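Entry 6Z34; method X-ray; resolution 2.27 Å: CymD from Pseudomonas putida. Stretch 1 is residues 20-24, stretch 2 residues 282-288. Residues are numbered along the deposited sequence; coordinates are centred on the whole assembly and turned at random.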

ATOM      1  N   GLY A  20      13.679   2.424   6.897  1.00 48.27           N
ATOM      2  CA  GLY A  20      13.925   3.507   5.968  1.00 51.18           C
ATOM      3  C   GLY A  20      13.773   4.903   6.542  1.00 52.48           C
ATOM      4  O   GLY A  20      14.036   5.888   5.851  1.00 47.79           O
ATOM      5  N   ALA A  21      13.338   5.006   7.801  1.00 48.49           N
ATOM      6  CA  ALA A  21      13.159   6.318   8.423  1.00 50.55           C
ATOM      7  C   ALA A  21      14.470   7.106   8.491  1.00 50.45           C
ATOM      8  O   ALA A  21      14.459   8.343   8.451  1.00 52.38           O
ATOM      9  N   ALA A  22      15.600   6.415   8.624  1.00 46.22           N
ATOM     10  CA  ALA A  22      16.895   7.056   8.735  1.00 53.45           C
ATOM     11  C   ALA A  22      17.920   6.469   7.776  1.00 58.98           C
ATOM     12  O   ALA A  22      19.011   7.032   7.636  1.00 58.12           O
ATOM     13  N   PHE A  23      17.595   5.377   7.100  1.00 54.63           N
ATOM     14  CA  PHE A  23      18.539   4.670   6.261  1.00 53.98           C
ATOM     15  C   PHE A  23      18.321   5.024   4.794  1.00 57.59           C
ATOM     16  O   PHE A  23      17.181   5.062   4.321  1.00 58.55           O
ATOM     17  N   ASN A  24      19.421   5.265   4.079  1.00 50.41           N
ATOM     18  CA  ASN A  24      19.367   5.625   2.670  1.00 44.91           C
ATOM     19  C   ASN A  24      18.854   4.460   1.840  1.00 49.87           C
ATOM     20  O   ASN A  24      19.638   3.593   1.446  1.00 47.57           O
ATOM     21  N   LEU A 282       2.977   7.309  11.409  1.00 53.55           N
ATOM     22  CA  LEU A 282       4.161   7.931  11.969  1.00 49.37           C
ATOM     23  C   LEU A 282       5.239   6.870  12.024  1.00 59.05           C
ATOM     24  O   LEU A 282       5.012   5.791  12.583  1.00 63.47           O
ATOM     25  N   VAL A 283       6.394   7.163  11.426  1.00 54.30           N
ATOM     26  CA  VAL A 283       7.542   6.265  11.447  1.00 50.96           C
ATOM     27  C   VAL A 283       8.700   6.986  12.116  1.00 55.95           C
ATOM     28  O   VAL A 283       9.097   8.075  11.683  1.00 60.73           O
ATOM     29  N   ALA A 284       9.241   6.380  13.163  1.00 63.31           N
ATOM     30  CA  ALA A 284      10.454   6.847  13.813  1.00 57.14           C
ATOM     31  C   ALA A 284      11.485   5.734  13.754  1.00 58.19           C
ATOM     32  O   ALA A 284      11.149   4.553  13.925  1.00 54.42           O
ATOM     33  N   GLY A 285      12.737   6.104  13.497  1.00 47.75           N
ATOM     34  CA  GLY A 285      13.725   5.054  13.369  1.00 47.90           C
ATOM     35  C   GLY A 285      15.141   5.575  13.479  1.00 50.31           C
ATOM     36  O   GLY A 285      15.393   6.778  13.611  1.00 46.70           O
ATOM     37  N   ILE A 286      16.072   4.635  13.405  1.00 48.86           N
ATOM     38  CA  ILE A 286      17.469   4.931  13.648  1.00 60.36           C
ATOM     39  C   ILE A 286      18.304   4.035  12.750  1.00 63.51           C
ATOM     40  O   ILE A 286      17.926   2.895  12.456  1.00 60.26           O
ATOM     41  N   SER A 287      19.428   4.590  12.281  1.00 58.29           N
ATOM     42  CA  SER A 287      20.443   3.875  11.520  1.00 54.33           C
ATOM     43  C   SER A 287      21.800   4.049  12.193  1.00 61.36           C
ATOM     44  O   SER A 287      22.184   5.168  12.552  1.00 61.50           O
ATOM     45  N   HIS A 288      22.530   2.947  12.337  1.00 55.82           N
ATOM     46  CA  HIS A 288      23.839   2.940  12.971  1.00 56.99           C
ATOM     47  C   HIS A 288      24.810   2.264  12.021  1.00 58.46           C
ATOM     48  O   HIS A 288      24.635   1.089  11.684  1.00 59.54           O
TER

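Stretch 2 is a continuous strand that begins before Leu282 and runs on past His288, whereas stretch 1 has no regular secondary structure. The closest CA pairs fix the register: Ala21 CA lies 5.1 Å from Gly285 CA, and Ala22 CA lies 5.4 Å from Ile286 CA. No direct hydrogen bond joins the two stretches, so the 241 Å² buried between them, both sides summed, reflects mainly van der Waals packing.

Leu282, in the t, p rotamer, makes no contact with stretch 1. Val283 is the first residue to reach it. Its CA-to-CB bond points toward stretch 1, and chi1 near -177° (t) leaves CG1 3.7 Å from Ala21 CB, a normal separation for two apolar groups in contact. Alternation along the strand then turns Ala284 away: Ala284 CB comes no nearer than 6.0 Å, to Ala21 CB, although its backbone still takes part, with Ala284 C 4.1 Å from Ala21 CB.

At Gly285 the strand faces stretch 1 without a side chain, and Ala21 packs its methyl directly against the backbone there, with Ala21 CB 3.7 Å from Gly285 N. A CB built at ideal geometry on Gly285 would point toward stretch 1 and fall 3.0 Å from Ala21 CB, too tight for two carbons; the absence of a side chain thus permits this close approach. The carbonyl of the glycine also borders the neighbouring methyl, Gly285 O lying 4.0 Å from Ala22 CB.

Ile286 extends its t, t side chain from a CA-to-CB bond directed away, so its contribution comes from the main chain. Ile286 C is 4.0 Å from Ala22 CB, and a water links the backbones: it accepts from Ala22 N at 3.0 Å from the water O and donates weakly to Ile286 O, 3.5 Å from that same water O. This bridge supplies a polar connection where direct hydrogen bonds are lacking.

Ser287 points toward stretch 1 again and meets two residues. Ala22 CB sits 3.7 Å from Ser287 N and 4.0 Å from Ser287 CB, placing the alanine methyl against both backbone and side chain. With chi1 near -178° (t), Ser287 OG approaches Phe23 CD2 to 3.3 Å. The hydroxyl lies near the ring plane, at the ring edge; Phe23 itself has a sideways CA-to-CB bond, chi1 of -169° (t) and chi2 of -95°. His288 points away and has no contact with stretch 1; its ND1 is hydrogen-bonded elsewhere in the structure.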

ATOM      1  CB  ALA A  21      12.586   6.140   9.826  1.00 54.65           C
ATOM      2  CB  ALA A  22      17.427   6.944  10.176  1.00 48.96           C
ATOM      3  CB  PHE A  23      18.393   3.172   6.459  1.00 51.31           C
ATOM      4  CG  PHE A  23      19.487   2.392   5.832  1.00 56.95           C
ATOM      5  CD1 PHE A  23      19.337   1.847   4.554  1.00 49.40           C
ATOM      6  CD2 PHE A  23      20.681   2.211   6.505  1.00 52.17           C
ATOM      7  CE1 PHE A  23      20.373   1.142   3.987  1.00 45.90           C
ATOM      8  CE2 PHE A  23      21.702   1.489   5.940  1.00 50.40           C
ATOM      9  CZ  PHE A  23      21.551   0.948   4.694  1.00 50.25           C
ATOM     10  CB  ASN A  24      20.738   6.040   2.161  1.00 42.75           C
ATOM     11  CG  ASN A  24      20.705   6.408   0.683  1.00 62.94           C
ATOM     12  OD1 ASN A  24      19.636   6.500   0.077  1.00 52.29           O
ATOM     13  ND2 ASN A  24      21.876   6.628   0.099  1.00 53.18           N
ATOM     14  CB  LEU A 282       3.882   8.499  13.361  1.00 45.04           C
ATOM     15  CG  LEU A 282       5.067   9.223  14.009  1.00 65.76           C
ATOM     16  CD1 LEU A 282       5.368  10.560  13.309  1.00 58.83           C
ATOM     17  CD2 LEU A 282       4.810   9.428  15.493  1.00 69.25           C
ATOM     18  CB  VAL A 283       7.941   5.818  10.036  1.00 61.56           C
ATOM     19  CG1 VAL A 283       9.096   4.831  10.114  1.00 58.62           C
ATOM     20  CG2 VAL A 283       6.744   5.222   9.315  1.00 68.09           C
ATOM     21  CB  ALA A 284      10.201   7.244  15.267  1.00 47.98           C
ATOM     22  CB  ILE A 286      17.802   4.735  15.141  1.00 60.88           C
ATOM     23  CG1 ILE A 286      19.291   4.846  15.402  1.00 65.65           C
ATOM     24  CG2 ILE A 286      17.343   3.400  15.586  1.00 68.05           C
ATOM     25  CD1 ILE A 286      19.603   4.758  16.876  1.00 73.08           C
ATOM     26  CB  SER A 287      20.533   4.394  10.090  1.00 46.83           C
ATOM     27  OG  SER A 287      21.490   3.644   9.373  1.00 56.39           O
ATOM     28  CB  HIS A 288      23.808   2.220  14.325  1.00 68.98           C
ATOM     29  CG  HIS A 288      25.076   2.360  15.108  1.00 77.45           C
ATOM     30  ND1 HIS A 288      25.440   3.534  15.732  1.00 76.44           N
ATOM     31  CD2 HIS A 288      26.073   1.477  15.356  1.00 79.18           C
ATOM     32  CE1 HIS A 288      26.605   3.366  16.333  1.00 77.21           C
ATOM     33  NE2 HIS A 288      27.008   2.127  16.122  1.00 78.26           N
TER
HETATM   34  O   HOH W   1      16.136   3.611   9.545  1.00 51.46           O